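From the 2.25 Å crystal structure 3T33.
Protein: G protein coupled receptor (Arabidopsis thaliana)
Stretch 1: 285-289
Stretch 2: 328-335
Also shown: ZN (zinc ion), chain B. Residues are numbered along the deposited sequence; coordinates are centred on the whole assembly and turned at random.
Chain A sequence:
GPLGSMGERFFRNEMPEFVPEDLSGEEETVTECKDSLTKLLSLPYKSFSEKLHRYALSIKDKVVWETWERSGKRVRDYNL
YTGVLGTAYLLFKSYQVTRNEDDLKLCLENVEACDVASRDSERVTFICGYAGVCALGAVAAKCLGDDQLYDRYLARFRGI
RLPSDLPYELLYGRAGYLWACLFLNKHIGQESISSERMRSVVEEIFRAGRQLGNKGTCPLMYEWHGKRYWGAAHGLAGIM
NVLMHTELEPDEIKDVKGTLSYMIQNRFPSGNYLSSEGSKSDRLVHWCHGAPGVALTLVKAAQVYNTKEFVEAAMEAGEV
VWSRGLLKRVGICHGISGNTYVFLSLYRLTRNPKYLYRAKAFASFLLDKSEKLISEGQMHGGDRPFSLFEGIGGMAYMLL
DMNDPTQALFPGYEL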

# COMPACT_ATOMS: atom_id res chain seq x y z
N VAL A 285 -13.84 -5.68 0.05
CA VAL A 285 -12.58 -6.44 0.33
C VAL A 285 -11.45 -5.67 -0.35
O VAL A 285 -10.99 -6.04 -1.43
CB VAL A 285 -12.68 -7.90 -0.19
CG1 VAL A 285 -11.41 -8.72 0.13
CG2 VAL A 285 -13.93 -8.59 0.37
N HIS A 286 -11.07 -4.54 0.24
CA HIS A 286 -10.16 -3.57 -0.42
C HIS A 286 -9.06 -3.30 0.56
O HIS A 286 -9.24 -3.55 1.76
CB HIS A 286 -10.81 -2.18 -0.60
CG HIS A 286 -12.05 -2.14 -1.45
ND1 HIS A 286 -12.44 -3.18 -2.28
CD2 HIS A 286 -12.92 -1.12 -1.68
CE1 HIS A 286 -13.54 -2.82 -2.94
NE2 HIS A 286 -13.83 -1.56 -2.62
N TRP A 287 -7.95 -2.78 0.06
CA TRP A 287 -6.99 -2.12 0.91
C TRP A 287 -7.76 -1.04 1.67
O TRP A 287 -7.60 -0.90 2.85
CB TRP A 287 -5.93 -1.38 0.08
CG TRP A 287 -5.04 -0.61 0.95
CD1 TRP A 287 -4.16 -1.10 1.85
CD2 TRP A 287 -4.98 0.82 1.08
NE1 TRP A 287 -3.51 -0.08 2.50
CE2 TRP A 287 -4.02 1.11 2.06
CE3 TRP A 287 -5.67 1.88 0.47
CZ2 TRP A 287 -3.70 2.43 2.46
CZ3 TRP A 287 -5.34 3.19 0.85
CH2 TRP A 287 -4.36 3.45 1.83
N CYS A 288 -8.53 -0.20 0.97
CA CYS A 288 -9.09 0.98 1.64
C CYS A 288 -10.08 0.56 2.72
O CYS A 288 -9.99 1.04 3.84
CB CYS A 288 -9.60 2.06 0.68
SG CYS A 288 -10.79 1.50 -0.46
N HIS A 289 -10.94 -0.41 2.43
CA HIS A 289 -11.89 -0.95 3.42
C HIS A 289 -11.93 -2.47 3.32
O HIS A 289 -12.05 -3.03 2.22
CB HIS A 289 -13.32 -0.44 3.14
CG HIS A 289 -13.43 1.06 3.03
ND1 HIS A 289 -13.34 1.90 4.13
CD2 HIS A 289 -13.65 1.86 1.96
CE1 HIS A 289 -13.48 3.15 3.72
NE2 HIS A 289 -13.66 3.16 2.41
N LYS A 328 -12.92 -6.87 -9.44
CA LYS A 328 -13.08 -6.46 -10.83
C LYS A 328 -12.52 -5.06 -11.11
O LYS A 328 -13.06 -4.32 -11.94
CB LYS A 328 -14.55 -6.53 -11.24
CG LYS A 328 -15.18 -7.90 -11.05
CD LYS A 328 -16.43 -8.06 -11.90
CE LYS A 328 -17.40 -9.05 -11.27
NZ LYS A 328 -17.99 -9.97 -12.29
N ARG A 329 -11.45 -4.70 -10.41
CA ARG A 329 -10.75 -3.43 -10.57
C ARG A 329 -9.27 -3.71 -10.48
O ARG A 329 -8.84 -4.61 -9.73
CB ARG A 329 -11.12 -2.55 -9.43
CG ARG A 329 -12.59 -2.53 -9.22
CD ARG A 329 -12.94 -1.82 -8.02
NE ARG A 329 -14.38 -1.72 -7.97
CZ ARG A 329 -15.04 -0.98 -7.10
NH1 ARG A 329 -14.34 -0.28 -6.21
NH2 ARG A 329 -16.37 -0.95 -7.11
N VAL A 330 -8.49 -2.92 -11.21
CA VAL A 330 -7.12 -3.24 -11.49
C VAL A 330 -6.16 -2.79 -10.36
O VAL A 330 -5.10 -3.39 -10.20
CB VAL A 330 -6.72 -2.52 -12.81
CG1 VAL A 330 -6.55 -0.98 -12.57
CG2 VAL A 330 -5.40 -3.13 -13.49
N GLY A 331 -6.56 -1.77 -9.58
CA GLY A 331 -5.62 -0.89 -8.89
C GLY A 331 -5.15 -1.24 -7.50
O GLY A 331 -5.33 -2.34 -7.03
N ILE A 332 -4.51 -0.27 -6.85
CA ILE A 332 -3.90 -0.42 -5.57
C ILE A 332 -4.89 -0.21 -4.41
O ILE A 332 -4.99 -1.08 -3.54
CB ILE A 332 -2.72 0.56 -5.45
CG1 ILE A 332 -1.51 0.07 -6.27
CG2 ILE A 332 -2.31 0.80 -3.99
CD1 ILE A 332 -0.78 -1.14 -5.74
N CYS A 333 -5.59 0.92 -4.42
CA CYS A 333 -6.56 1.22 -3.37
C CYS A 333 -7.53 0.06 -3.17
O CYS A 333 -7.54 -0.58 -2.12
CB CYS A 333 -7.32 2.50 -3.70
SG CYS A 333 -7.83 3.46 -2.25
N HIS A 334 -8.35 -0.19 -4.18
CA HIS A 334 -9.33 -1.27 -4.12
C HIS A 334 -9.33 -2.09 -5.40
O HIS A 334 -10.24 -1.97 -6.23
CB HIS A 334 -10.73 -0.71 -3.86
CG HIS A 334 -10.95 0.66 -4.42
ND1 HIS A 334 -10.71 1.81 -3.69
CD2 HIS A 334 -11.37 1.07 -5.64
CE1 HIS A 334 -10.99 2.87 -4.44
NE2 HIS A 334 -11.39 2.44 -5.63
N GLY A 335 -8.31 -2.92 -5.57
CA GLY A 335 -8.19 -3.75 -6.75
C GLY A 335 -7.25 -4.92 -6.54
O GLY A 335 -6.87 -5.24 -5.42
ZN ZN B . -9.96 2.62 -2.17
O HOH W 1 -6.88 -2.98 -2.72

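Neither stretch forms regular helix or strand; two loops, 43 or more residues apart in sequence where they touch, meet around a zinc ion. The nearest CA atoms across the stretches are those of His286 and His334, 4.4 Å apart. Stretch 1 is folded back on itself, His286 N donating to His289 O at 2.7 Å.

Along stretch 2, the CA-to-CB bond of Arg329 points toward stretch 1, and Arg329 NH1 lies 3.8 Å from His286 NE2. Val330 and Gly331 stay clear of stretch 1. Ile332 O lies 3.8 Å from Trp287 CB.

Cys333 is the most heavily covered residue. Its carbonyl O accepts a hydrogen bond from Cys288 N at 3.3 Å, though the placement of that oxygen is less certain. Water 1 donates to Cys333 O (2.6 Å) and accepts from Trp287 N (3.0 Å), bridging the backbones. Cys333 SG sits at the edge of the Trp287 ring, 3.8 Å from Trp287 CE3.

Zinc favours soft thiolate sulfur and imidazole nitrogen. It binds Cys288 SG at 2.2 Å, Cys333 SG at 2.3 Å and His334 ND1 at 1.9 Å, with a fourth ligand elsewhere in the structure. His334 CB also packs over a face of the His286 ring, 3.1 Å from His286 CG, a CH-pi contact. Gly335, right before a helix, donates a hydrogen bond from N to water 1 O at 3.2 Å.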